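Local coordinates for acetyltransferase, GNAT family (Enterococcus faecalis, PDB 1U6M), which probably transfers an acyl group, most likely acetyl from acetyl-CoA as in other GNAT enzymes, to an acceptor that is not known, at residues E105-P110 and Y114-S119; D41-A46 and P50-G55. All blocks are in the same frame, centred on the assembly; numbering follows the deposited sequence.

How the interactions relate
Both contacts belong to one GNAT domain and follow each other along the chain: interaction 2 closes at G55 before interaction 1 opens at E105. Their centres lie about 17 Å apart. Interaction 2 folds the loop after helix 36-47 back against that helix, whereas interaction 1 brings the loop before strand 112-120 against side chains of that strand, a central one of the mixed sheet. The two are joined through R53 of segment 50-55, whose NH1 forms a salt bridge of 2.7 Å with OD1 of D116 on segment 114-119. The loop after helix 36-47 is thereby tied to the central strand by a charged pair, and R53 also packs against E105.

Interaction 1 of 2, residues E105-P110 and Y114-S119; sequences EEETLP and YLDTIS
The Y114 ring receives T108 over one face and E107 at its edge, where a loop folds back on the strand that follows it, 112-120, in the mixed sheet of the GNAT fold. T108 makes a CH-pi contact: its CG2 stands 3.8 Å from the ring centroid, 29° off the normal, displaced toward the CB end and closest to Y114 CG. With CG2 anti to the carbonyl carbon, the methyl goes to the ring while OG1 hydrogen-bonds to E80. E107 crosses the tyrosine at about a right angle. Its carboxylate plane is turned 56° from the ring, and OE1 comes near the ring plane, 3.6 Å from Y114 CE1. Here CG lies between the backbone N and carbonyl carbon (chi1 55°) and the chain beyond is extended, which sets the carboxylate beside the hydroxyl end of the ring. That hydroxyl has a weak hydrogen bond from N152, which also binds the backbone oxygen of E107. Farther along, D116 and T117 form a classic beta bulge opposite V73 of strand 67-76. D116 OD1 is bound by R53 and Y75 and lies 4.3 Å from E107 OE1. A water bridges the two carboxylates, donating to E107 OE1 at 3.1 Å and, more weakly, to D116 OD2 at 3.3 Å.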
loop_
_atom_site.group_PDB
_atom_site.type_symbol
_atom_site.label_atom_id
_atom_site.label_comp_id
_atom_site.label_asym_id
_atom_site.label_seq_id
_atom_site.Cartn_x
_atom_site.Cartn_y
_atom_site.Cartn_z
ATOM N N GLU A 105 0.706 7.687 10.816
ATOM C CA GLU A 105 1.487 6.428 10.821
ATOM C C GLU A 105 1.171 5.591 12.081
ATOM O O GLU A 105 2.074 5.190 12.839
ATOM C CB GLU A 105 3.013 6.707 10.694
ATOM C CG GLU A 105 3.512 7.293 9.344
ATOM C CD GLU A 105 4.989 7.765 9.389
ATOM O OE1 GLU A 105 5.440 8.190 10.490
ATOM O OE2 GLU A 105 5.700 7.720 8.333
ATOM N N GLU A 106 -0.119 5.342 12.303
ATOM C CA GLU A 106 -0.535 4.664 13.530
ATOM C C GLU A 106 -1.444 3.430 13.307
ATOM O O GLU A 106 -2.390 3.197 14.068
ATOM C CB GLU A 106 -1.157 5.685 14.495
ATOM C CG GLU A 106 -0.121 6.691 15.097
ATOM C CD GLU A 106 -0.760 7.979 15.648
ATOM O OE1 GLU A 106 -1.960 8.240 15.399
ATOM O OE2 GLU A 106 -0.041 8.740 16.331
ATOM N N GLU A 107 -1.129 2.625 12.293
ATOM C CA GLU A 107 -2.082 1.635 11.847
ATOM C C GLU A 107 -1.666 0.159 12.008
ATOM O O GLU A 107 -2.486 -0.734 11.866
ATOM C CB GLU A 107 -2.569 1.975 10.432
ATOM C CG GLU A 107 -1.514 2.150 9.373
ATOM C CD GLU A 107 -2.071 2.793 8.098
ATOM O OE1 GLU A 107 -1.640 2.495 6.964
ATOM O OE2 GLU A 107 -2.955 3.632 8.235
ATOM N N THR A 108 -0.399 -0.077 12.332
ATOM C CA THR A 108 0.133 -1.430 12.476
ATOM C C THR A 108 0.137 -1.936 13.918
ATOM O O THR A 108 0.049 -1.139 14.838
ATOM C CB THR A 108 1.551 -1.589 11.859
ATOM O OG1 THR A 108 2.539 -1.014 12.739
ATOM C CG2 THR A 108 1.624 -0.955 10.488
ATOM N N LEU A 109 0.213 -3.259 14.081
ATOM C CA LEU A 109 0.542 -3.909 15.356
ATOM C C LEU A 109 1.956 -4.534 15.319
ATOM O O LEU A 109 2.429 -4.934 14.246
ATOM C CB LEU A 109 -0.462 -5.005 15.699
ATOM C CG LEU A 109 -1.901 -4.641 16.058
ATOM C CD1 LEU A 109 -2.558 -5.849 16.683
ATOM C CD2 LEU A 109 -2.005 -3.404 16.997
ATOM N N PRO A 110 2.650 -4.618 16.495
ATOM C CA PRO A 110 4.009 -5.220 16.516
ATOM C C PRO A 110 4.048 -6.630 15.908
ATOM O O PRO A 110 3.086 -7.359 16.028
ATOM C CB PRO A 110 4.341 -5.285 18.031
ATOM C CG PRO A 110 3.486 -4.260 18.672
ATOM C CD PRO A 110 2.220 -4.153 17.846
ATOM N N TYR A 114 2.607 -5.935 7.677
ATOM C CA TYR A 114 1.396 -5.169 7.516
ATOM C C TYR A 114 1.049 -4.884 6.026
ATOM O O TYR A 114 1.897 -4.368 5.265
ATOM C CB TYR A 114 1.507 -3.852 8.258
ATOM C CG TYR A 114 0.272 -2.984 8.084
ATOM C CD1 TYR A 114 0.328 -1.781 7.351
ATOM C CD2 TYR A 114 -0.953 -3.357 8.623
ATOM C CE1 TYR A 114 -0.811 -0.972 7.203
ATOM C CE2 TYR A 114 -2.111 -2.532 8.449
ATOM C CZ TYR A 114 -2.010 -1.369 7.743
ATOM O OH TYR A 114 -3.134 -0.582 7.559
ATOM N N LEU A 115 -0.185 -5.230 5.631
ATOM C CA LEU A 115 -0.681 -4.947 4.290
ATOM C C LEU A 115 -1.215 -3.533 4.257
ATOM O O LEU A 115 -2.262 -3.250 4.793
ATOM C CB LEU A 115 -1.751 -5.949 3.836
ATOM C CG LEU A 115 -2.559 -5.629 2.542
ATOM C CD1 LEU A 115 -1.655 -5.524 1.379
ATOM C CD2 LEU A 115 -3.738 -6.677 2.279
ATOM N N ASP A 116 -0.474 -2.652 3.594
ATOM C CA ASP A 116 -0.822 -1.252 3.434
ATOM C C ASP A 116 -1.937 -1.066 2.381
ATOM O O ASP A 116 -2.936 -0.430 2.628
ATOM C CB ASP A 116 0.443 -0.517 2.978
ATOM C CG ASP A 116 0.266 0.979 2.949
ATOM O OD1 ASP A 116 0.989 1.686 3.672
ATOM O OD2 ASP A 116 -0.607 1.471 2.230
ATOM N N THR A 117 -1.735 -1.625 1.176
ATOM C CA THR A 117 -2.713 -1.472 0.161
ATOM C C THR A 117 -2.717 -2.551 -0.910
ATOM O O THR A 117 -1.675 -3.056 -1.309
ATOM C CB THR A 117 -2.713 -0.033 -0.463
ATOM O OG1 THR A 117 -3.954 0.074 -1.184
ATOM C CG2 THR A 117 -1.700 0.152 -1.526
ATOM N N ILE A 118 -3.912 -2.905 -1.379
ATOM C CA ILE A 118 -4.042 -3.655 -2.648
ATOM C C ILE A 118 -4.792 -2.743 -3.604
ATOM O O ILE A 118 -5.893 -2.294 -3.291
ATOM C CB ILE A 118 -4.788 -5.037 -2.479
ATOM C CG1 ILE A 118 -3.870 -6.055 -1.764
ATOM C CG2 ILE A 118 -5.269 -5.531 -3.849
ATOM C CD1 ILE A 118 -4.573 -7.200 -1.173
ATOM N N SER A 119 -4.174 -2.419 -4.727
ATOM C CA SER A 119 -4.719 -1.479 -5.694
ATOM C C SER A 119 -4.797 -2.107 -7.044
ATOM O O SER A 119 -3.802 -2.584 -7.529
ATOM C CB SER A 119 -3.814 -0.275 -5.873
ATOM O OG SER A 119 -4.040 0.543 -4.763
HETATM O O HOH W 1 -1.938 3.853 4.165
#

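Interaction 2 of 2, residues D41-A46 and P50-G55; sequences DLLAEA and PTYRYG
Y52 lays one face of its ring against A46, so that the loop after helix 36-47 turns back on the helix it has just left. The A46 methyl stands over the ring face: CB is 3.8 Å from the centroid and 15° off the normal, a CH-pi contact. A46 CB is offset toward the rim, 3.7 Å from both Y52 CD2 and Y52 CE2. Y52 has CG anti to its backbone N (chi1 -178°), an orientation that sends the ring from the loop along the helix flank toward the preceding turn. There the hydroxyl end meets L43, whose side chain runs obliquely to the tyrosine and touches Y52 OH through CD2 at 3.8 Å. L43 and A46, three residues apart on the helix, thus take the two ends of one contact, the leucine meeting the phenol oxygen and the alanine the ring face. The A46 carbonyl oxygen also packs close to the base of the tyrosine, 3.3 Å from Y52 CB.

The opposite face of the ring is covered by the loop itself. Y52 to G55 form a type I beta turn, closed by a bond of 2.8 Å from G55 N to Y52 O, and the turn brings Y54 N to 3.3 Å above the Y52 ring plane near the rim, with R53 CB beside it. The ring is therefore sandwiched between its own turn and the helix. Around this buried contact, helix 85-93 supplies P86 and L87 against Y52, helix 12-25 places A16 and V19 against L43, and Y54 reaches V73 of strand 67-76, joining the helical layer to the sheet.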
loop_
_atom_site.group_PDB
_atom_site.type_symbol
_atom_site.label_atom_id
_atom_site.label_comp_id
_atom_site.label_asym_id
_atom_site.label_seq_id
_atom_site.Cartn_x
_atom_site.Cartn_y
_atom_site.Cartn_z
ATOM N N ASP A 41 5.293 12.300 -11.127
ATOM C CA ASP A 41 6.764 12.330 -11.170
ATOM C C ASP A 41 7.459 12.249 -9.796
ATOM O O ASP A 41 8.480 11.588 -9.629
ATOM C CB ASP A 41 7.257 13.580 -11.951
ATOM C CG ASP A 41 7.058 13.437 -13.516
ATOM O OD1 ASP A 41 5.915 13.264 -13.993
ATOM O OD2 ASP A 41 8.034 13.489 -14.287
ATOM N N LEU A 42 6.876 12.905 -8.799
ATOM C CA LEU A 42 7.421 12.957 -7.461
ATOM C C LEU A 42 7.292 11.566 -6.817
ATOM O O LEU A 42 8.261 11.029 -6.319
ATOM C CB LEU A 42 6.629 14.005 -6.648
ATOM C CG LEU A 42 6.868 15.498 -6.994
ATOM C CD1 LEU A 42 5.825 16.452 -6.274
ATOM C CD2 LEU A 42 8.308 15.974 -6.715
ATOM N N LEU A 43 6.076 11.023 -6.804
ATOM C CA LEU A 43 5.812 9.646 -6.397
ATOM C C LEU A 43 6.756 8.662 -7.061
ATOM O O LEU A 43 7.388 7.865 -6.342
ATOM C CB LEU A 43 4.344 9.290 -6.710
ATOM C CG LEU A 43 3.325 10.051 -5.862
ATOM C CD1 LEU A 43 1.842 9.917 -6.389
ATOM C CD2 LEU A 43 3.459 9.618 -4.332
ATOM N N ALA A 44 6.914 8.741 -8.402
ATOM C CA ALA A 44 7.786 7.769 -9.160
ATOM C C ALA A 44 9.185 7.841 -8.715
ATOM O O ALA A 44 9.853 6.799 -8.508
ATOM C CB ALA A 44 7.730 7.976 -10.640
ATOM N N GLU A 45 9.663 9.058 -8.526
ATOM C CA GLU A 45 10.999 9.220 -7.980
ATOM C C GLU A 45 11.120 8.621 -6.571
ATOM O O GLU A 45 12.125 8.016 -6.275
ATOM C CB GLU A 45 11.404 10.710 -8.009
ATOM C CG GLU A 45 12.847 10.968 -7.560
ATOM C CD GLU A 45 13.271 12.458 -7.654
ATOM O OE1 GLU A 45 14.307 12.794 -6.994
ATOM O OE2 GLU A 45 12.566 13.257 -8.375
ATOM N N ALA A 46 10.110 8.755 -5.699
ATOM C CA ALA A 46 10.234 8.207 -4.305
ATOM C C ALA A 46 10.255 6.615 -4.276
ATOM O O ALA A 46 10.867 5.965 -3.434
ATOM C CB ALA A 46 9.117 8.785 -3.399
ATOM N N PRO A 50 14.540 2.194 -1.453
ATOM C CA PRO A 50 14.317 0.866 -0.843
ATOM C C PRO A 50 13.303 0.828 0.306
ATOM O O PRO A 50 12.481 -0.143 0.404
ATOM C CB PRO A 50 15.708 0.527 -0.302
ATOM C CG PRO A 50 16.646 1.134 -1.376
ATOM C CD PRO A 50 15.995 2.497 -1.576
ATOM N N THR A 51 13.370 1.884 1.134
ATOM C CA THR A 51 12.571 2.057 2.354
ATOM C C THR A 51 11.254 2.834 2.169
ATOM O O THR A 51 10.431 2.899 3.096
ATOM C CB THR A 51 13.370 2.768 3.496
ATOM O OG1 THR A 51 13.570 4.134 3.173
ATOM C CG2 THR A 51 14.767 2.138 3.744
ATOM N N TYR A 52 11.020 3.410 1.003
ATOM C CA TYR A 52 9.767 4.157 0.802
ATOM C C TYR A 52 8.519 3.244 0.944
ATOM O O TYR A 52 8.551 2.063 0.541
ATOM C CB TYR A 52 9.784 4.887 -0.551
ATOM C CG TYR A 52 8.543 5.706 -0.786
ATOM C CD1 TYR A 52 8.113 6.637 0.186
ATOM C CD2 TYR A 52 7.803 5.588 -1.991
ATOM C CE1 TYR A 52 6.945 7.373 0.011
ATOM C CE2 TYR A 52 6.613 6.351 -2.178
ATOM C CZ TYR A 52 6.216 7.247 -1.156
ATOM O OH TYR A 52 5.069 8.010 -1.292
ATOM N N ARG A 53 7.452 3.793 1.535
ATOM C CA ARG A 53 6.135 3.168 1.600
ATOM C C ARG A 53 5.779 2.380 0.315
ATOM O O ARG A 53 5.383 1.207 0.367
ATOM C CB ARG A 53 5.083 4.220 1.868
ATOM C CG ARG A 53 3.694 3.613 2.116
ATOM C CD ARG A 53 2.663 4.749 2.304
ATOM N NE ARG A 53 2.873 5.456 3.581
ATOM C CZ ARG A 53 2.250 5.125 4.722
ATOM N NH1 ARG A 53 1.392 4.117 4.773
ATOM N NH2 ARG A 53 2.493 5.792 5.839
ATOM N N TYR A 54 5.959 3.025 -0.827
ATOM C CA TYR A 54 5.684 2.437 -2.108
ATOM C C TYR A 54 6.945 2.207 -2.869
ATOM O O TYR A 54 6.925 2.314 -4.082
ATOM C CB TYR A 54 4.741 3.368 -2.931
ATOM C CG TYR A 54 3.450 3.653 -2.197
ATOM C CD1 TYR A 54 2.533 2.632 -1.913
ATOM C CD2 TYR A 54 3.123 4.931 -1.776
ATOM C CE1 TYR A 54 1.311 2.900 -1.214
ATOM C CE2 TYR A 54 1.917 5.174 -1.061
ATOM C CZ TYR A 54 1.047 4.153 -0.803
ATOM O OH TYR A 54 -0.128 4.399 -0.128
ATOM N N GLY A 55 8.054 1.937 -2.176
ATOM C CA GLY A 55 9.286 1.548 -2.831
ATOM C C GLY A 55 9.033 0.272 -3.609
ATOM O O GLY A 55 8.296 -0.587 -3.124
#